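Local coordinates for protein probable thiosulfate sulfurtransferase (Thermus thermophilus, PDB 2EG4) that probably transfers sulfur from thiosulfate to an acceptor such as cyanide, using a chain of two rhodanese-like domains that also binds a zinc ion, at residues P34-R39 / K45-G50; L75-F80 / N213-M218. All coordinates share one frame; numbering follows the deposited sequence.

Interaction 1: P34-R39 / K45-G50; sequences PKLRLR and KALEGG
In the first rhodanese-like domain, the loop that leads from strand 27-28 into helix 41-57 folds back on the helix it introduces, setting L36 and L38 against L47. All the touching is done by methyl groups. L36 CD2 meets L47 CD2 at 3.6 Å and also lies 3.8 Å from L47 CD1, lodged against both ends of the fork. L38 adds a looser touch, its CD1 standing 4.1 Å from L47 CD2. Each loop leucine crosses L47 at about a right angle. L47 reaches them because its CG is anti to the backbone N (chi1 173°), which carries the branch well out from the helix and bridges backbones whose nearest CA atoms, those of L36 and L47, are 8.5 Å apart. Topologically this is part of a beta-alpha-beta crossover: helix 41-57 links the edge strand 27-28 to the parallel strand 64-67, with strand 8-11 between them. F81 of helix 73-84 touches both L36 and L47, while L84 touches L47, so helix 73-84 backs these two leucines. Polar groups flank the packing on the loop side. R37, between the two loop leucines, forms salt bridges with E43 and E224, and the backbone N of L38 is hydrogen-bonded to OE2 of E220, a residue of helix 217-223.

Interaction 2: L75-F80 / N213-M218; sequences LCRTAF and NYLGSM
At the buried interface between the two rhodanese-like domains, F80 and R77 of helix 73-84 in the first face two residues of the second: N213, at the end of edge strand 210-213, and L215, just beyond it. N213 lies over one face of the F80 ring: its CB is 3.5 Å from F80 CZ, and its amide stands nearly upright on that face, the two planes 80° apart. L215 comes instead to the rim of the same ring, CD2 near the ring plane and 4.2 Å from F80 CE2. The phenylalanine is presented to both because its CG is anti to the backbone N (chi1 -177°), and F201 packs edge-to-face with it. With an alanine in place of F80, N213 and L215 CD2 would probably face a gap, and F201 would lose its aromatic mate. The other branch of L215, CD1, approaches the R77 guanidinium obliquely, 3.9 Å from R77 NH2. That buried charged group is held through all three nitrogens by backbone carbonyls: NE by S193, NH1 by L31 and NH2 by P34, which probably fixes its rotation. Beyond L215 the chain turns into helix 217-223, which bears the zinc ligand H219. Y214 centres an inverse gamma turn, and S217 OG receives the N-H of C191 while donating to Y214 O at 2.7 Å, nearly in line with the carbonyl bond (175°).

Helix 73-84 ties the two contacts together: it supplies one side of interaction 2 and also lies behind L36 and L47 of interaction 1. The contacts differ with depth. Interaction 1, about 14 Å from the centre of the chain, is partly buried, purely aliphatic and confined to one domain, with charged groups nearby. Interaction 2, about 3 Å from that centre, joins two domains and mixes an aromatic face, an amide and a buried guanidinium. They meet directly, since L36 CD2 packs 3.3 Å from L215 CD2 and a backbone carbonyl of segment 34-39 helps to hold that guanidinium. Segment 34-39 thus packs both on its own helix and on the neighbouring domain.

Interaction 1: P34-R39 / K45-G50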
# COMPACT_ATOMS: atom_id res chain seq x y z
N PRO A 34 -2.94 -5.12 -9.67
CA PRO A 34 -1.64 -5.67 -10.03
C PRO A 34 -0.91 -6.44 -8.94
O PRO A 34 -0.58 -5.87 -7.90
CB PRO A 34 -0.83 -4.43 -10.45
CG PRO A 34 -1.87 -3.43 -10.82
CD PRO A 34 -2.94 -3.65 -9.79
N LYS A 35 -0.67 -7.73 -9.17
CA LYS A 35 0.11 -8.56 -8.26
C LYS A 35 1.53 -8.50 -8.84
O LYS A 35 1.74 -8.75 -10.02
CB LYS A 35 -0.41 -10.00 -8.23
CG LYS A 35 -1.58 -10.19 -7.25
CD LYS A 35 -1.98 -11.65 -7.12
CE LYS A 35 -2.80 -12.10 -8.31
NZ LYS A 35 -4.17 -11.51 -8.23
N LEU A 36 2.50 -8.15 -8.00
CA LEU A 36 3.87 -8.00 -8.44
C LEU A 36 4.84 -9.12 -8.11
O LEU A 36 4.68 -9.81 -7.09
CB LEU A 36 4.45 -6.70 -7.87
CG LEU A 36 4.02 -5.39 -8.53
CD1 LEU A 36 2.52 -5.26 -8.57
CD2 LEU A 36 4.62 -4.26 -7.75
N ARG A 37 5.84 -9.28 -8.97
CA ARG A 37 6.91 -10.25 -8.76
C ARG A 37 8.17 -9.38 -8.84
O ARG A 37 8.45 -8.77 -9.88
CB ARG A 37 6.94 -11.33 -9.85
CG ARG A 37 8.02 -12.37 -9.58
CD ARG A 37 8.13 -13.45 -10.65
NE ARG A 37 9.15 -14.45 -10.32
CZ ARG A 37 10.46 -14.30 -10.53
NH1 ARG A 37 10.91 -13.18 -11.07
NH2 ARG A 37 11.31 -15.27 -10.20
N LEU A 38 8.90 -9.29 -7.73
CA LEU A 38 10.08 -8.45 -7.66
C LEU A 38 11.26 -9.20 -7.12
O LEU A 38 11.55 -9.16 -5.92
CB LEU A 38 9.77 -7.22 -6.80
CG LEU A 38 8.60 -6.34 -7.26
CD1 LEU A 38 8.25 -5.33 -6.16
CD2 LEU A 38 8.96 -5.59 -8.53
N ARG A 39 11.94 -9.91 -8.01
CA ARG A 39 13.13 -10.68 -7.62
C ARG A 39 14.38 -10.10 -8.30
O ARG A 39 15.40 -9.87 -7.64
CB ARG A 39 12.99 -12.16 -7.99
CG ARG A 39 14.16 -13.04 -7.49
CD ARG A 39 14.03 -14.52 -7.89
NE ARG A 39 15.11 -15.33 -7.32
CZ ARG A 39 15.34 -16.60 -7.63
NH1 ARG A 39 14.58 -17.23 -8.52
NH2 ARG A 39 16.34 -17.26 -7.04
N LYS A 45 12.99 -2.29 -11.89
CA LYS A 45 13.05 -1.21 -12.87
C LYS A 45 11.77 -1.14 -13.69
O LYS A 45 11.35 -0.05 -14.10
CB LYS A 45 14.25 -1.38 -13.80
CG LYS A 45 15.48 -0.68 -13.27
CD LYS A 45 15.32 0.85 -13.30
CE LYS A 45 16.42 1.51 -12.48
NZ LYS A 45 16.44 3.00 -12.62
N ALA A 46 11.17 -2.29 -13.94
CA ALA A 46 9.91 -2.36 -14.69
C ALA A 46 8.82 -1.64 -13.87
O ALA A 46 8.02 -0.87 -14.41
CB ALA A 46 9.53 -3.82 -14.93
N LEU A 47 8.82 -1.87 -12.56
CA LEU A 47 7.82 -1.22 -11.71
C LEU A 47 8.02 0.29 -11.72
O LEU A 47 7.07 1.05 -11.84
CB LEU A 47 7.93 -1.75 -10.28
CG LEU A 47 7.06 -1.04 -9.23
CD1 LEU A 47 5.57 -1.05 -9.65
CD2 LEU A 47 7.24 -1.79 -7.94
N GLU A 48 9.27 0.72 -11.59
CA GLU A 48 9.55 2.15 -11.62
C GLU A 48 9.11 2.76 -12.95
O GLU A 48 8.54 3.84 -12.96
CB GLU A 48 11.05 2.37 -11.38
CG GLU A 48 11.49 3.82 -11.30
CD GLU A 48 12.99 3.93 -11.09
OE1 GLU A 48 13.43 4.10 -9.93
OE2 GLU A 48 13.73 3.84 -12.10
N GLY A 49 9.37 2.06 -14.06
CA GLY A 49 8.97 2.57 -15.37
C GLY A 49 7.46 2.66 -15.50
O GLY A 49 6.92 3.62 -16.08
N GLY A 50 6.77 1.65 -14.97
CA GLY A 50 5.31 1.62 -15.01
C GLY A 50 4.74 2.78 -14.19
O GLY A 50 3.74 3.39 -14.58

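Interaction 2: L75-F80 / N213-M218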
# COMPACT_ATOMS: atom_id res chain seq x y z
N LEU A 75 -7.14 2.32 -0.72
CA LEU A 75 -6.50 3.62 -0.57
C LEU A 75 -5.02 3.47 -0.20
O LEU A 75 -4.17 4.09 -0.81
CB LEU A 75 -7.22 4.43 0.53
CG LEU A 75 -6.51 5.69 1.02
CD1 LEU A 75 -6.45 6.73 -0.11
CD2 LEU A 75 -7.26 6.27 2.22
N CYS A 76 -4.72 2.63 0.78
CA CYS A 76 -3.33 2.49 1.20
C CYS A 76 -2.44 1.77 0.19
O CYS A 76 -1.29 2.14 0.03
CB CYS A 76 -3.29 1.82 2.56
SG CYS A 76 -4.07 2.84 3.85
N ARG A 77 -2.96 0.78 -0.52
CA ARG A 77 -2.07 0.13 -1.49
C ARG A 77 -1.80 1.10 -2.63
O ARG A 77 -0.68 1.17 -3.13
CB ARG A 77 -2.67 -1.16 -2.04
CG ARG A 77 -1.58 -2.05 -2.69
CD ARG A 77 -2.21 -3.25 -3.43
NE ARG A 77 -1.21 -4.26 -3.82
CZ ARG A 77 -0.98 -4.65 -5.07
NH1 ARG A 77 -1.66 -4.12 -6.10
NH2 ARG A 77 -0.10 -5.62 -5.30
N THR A 78 -2.81 1.88 -3.01
CA THR A 78 -2.60 2.85 -4.07
C THR A 78 -1.62 3.93 -3.59
O THR A 78 -0.70 4.28 -4.32
CB THR A 78 -3.95 3.46 -4.53
OG1 THR A 78 -4.84 2.39 -4.94
CG2 THR A 78 -3.74 4.38 -5.74
N ALA A 79 -1.80 4.44 -2.36
CA ALA A 79 -0.88 5.45 -1.84
C ALA A 79 0.53 4.88 -1.73
O ALA A 79 1.51 5.59 -1.94
CB ALA A 79 -1.36 5.95 -0.47
N PHE A 80 0.60 3.60 -1.39
CA PHE A 80 1.89 2.94 -1.27
C PHE A 80 2.62 2.96 -2.61
O PHE A 80 3.81 3.27 -2.66
CB PHE A 80 1.73 1.50 -0.80
CG PHE A 80 3.06 0.82 -0.59
CD1 PHE A 80 3.89 1.18 0.47
CD2 PHE A 80 3.52 -0.12 -1.51
CE1 PHE A 80 5.16 0.63 0.61
CE2 PHE A 80 4.80 -0.68 -1.39
CZ PHE A 80 5.61 -0.30 -0.33
N ASN A 213 7.11 -2.49 3.55
CA ASN A 213 6.05 -3.35 3.01
C ASN A 213 6.53 -4.40 2.02
O ASN A 213 7.13 -4.05 1.01
CB ASN A 213 5.01 -2.42 2.33
CG ASN A 213 3.68 -3.11 1.99
OD1 ASN A 213 2.90 -2.60 1.15
ND2 ASN A 213 3.39 -4.20 2.64
N TYR A 214 6.25 -5.66 2.31
CA TYR A 214 6.61 -6.77 1.42
C TYR A 214 5.49 -6.82 0.41
O TYR A 214 4.53 -7.57 0.55
CB TYR A 214 6.70 -8.10 2.17
CG TYR A 214 6.96 -9.29 1.26
CD1 TYR A 214 7.56 -9.12 0.01
CD2 TYR A 214 6.58 -10.58 1.63
CE1 TYR A 214 7.75 -10.21 -0.86
CE2 TYR A 214 6.77 -11.66 0.79
CZ TYR A 214 7.35 -11.46 -0.46
OH TYR A 214 7.50 -12.53 -1.31
N LEU A 215 5.64 -6.02 -0.64
CA LEU A 215 4.62 -5.91 -1.67
C LEU A 215 4.28 -7.23 -2.36
O LEU A 215 3.10 -7.51 -2.59
CB LEU A 215 5.05 -4.85 -2.68
CG LEU A 215 4.05 -4.46 -3.76
CD1 LEU A 215 2.72 -4.02 -3.13
CD2 LEU A 215 4.66 -3.37 -4.60
N GLY A 216 5.28 -8.06 -2.66
CA GLY A 216 4.99 -9.35 -3.29
C GLY A 216 4.10 -10.19 -2.40
O GLY A 216 3.17 -10.92 -2.85
N SER A 217 4.38 -10.09 -1.11
CA SER A 217 3.63 -10.80 -0.08
C SER A 217 3.50 -12.30 -0.30
O SER A 217 4.29 -12.90 -1.03
CB SER A 217 2.24 -10.18 0.11
OG SER A 217 2.29 -9.08 1.01
N MET A 218 2.52 -12.91 0.36
CA MET A 218 2.31 -14.36 0.28
C MET A 218 2.06 -14.92 -1.13
O MET A 218 2.48 -16.04 -1.44
CB MET A 218 1.16 -14.76 1.22
CG MET A 218 1.35 -16.11 1.92
SD MET A 218 2.86 -16.20 2.97
CE MET A 218 3.17 -17.94 2.80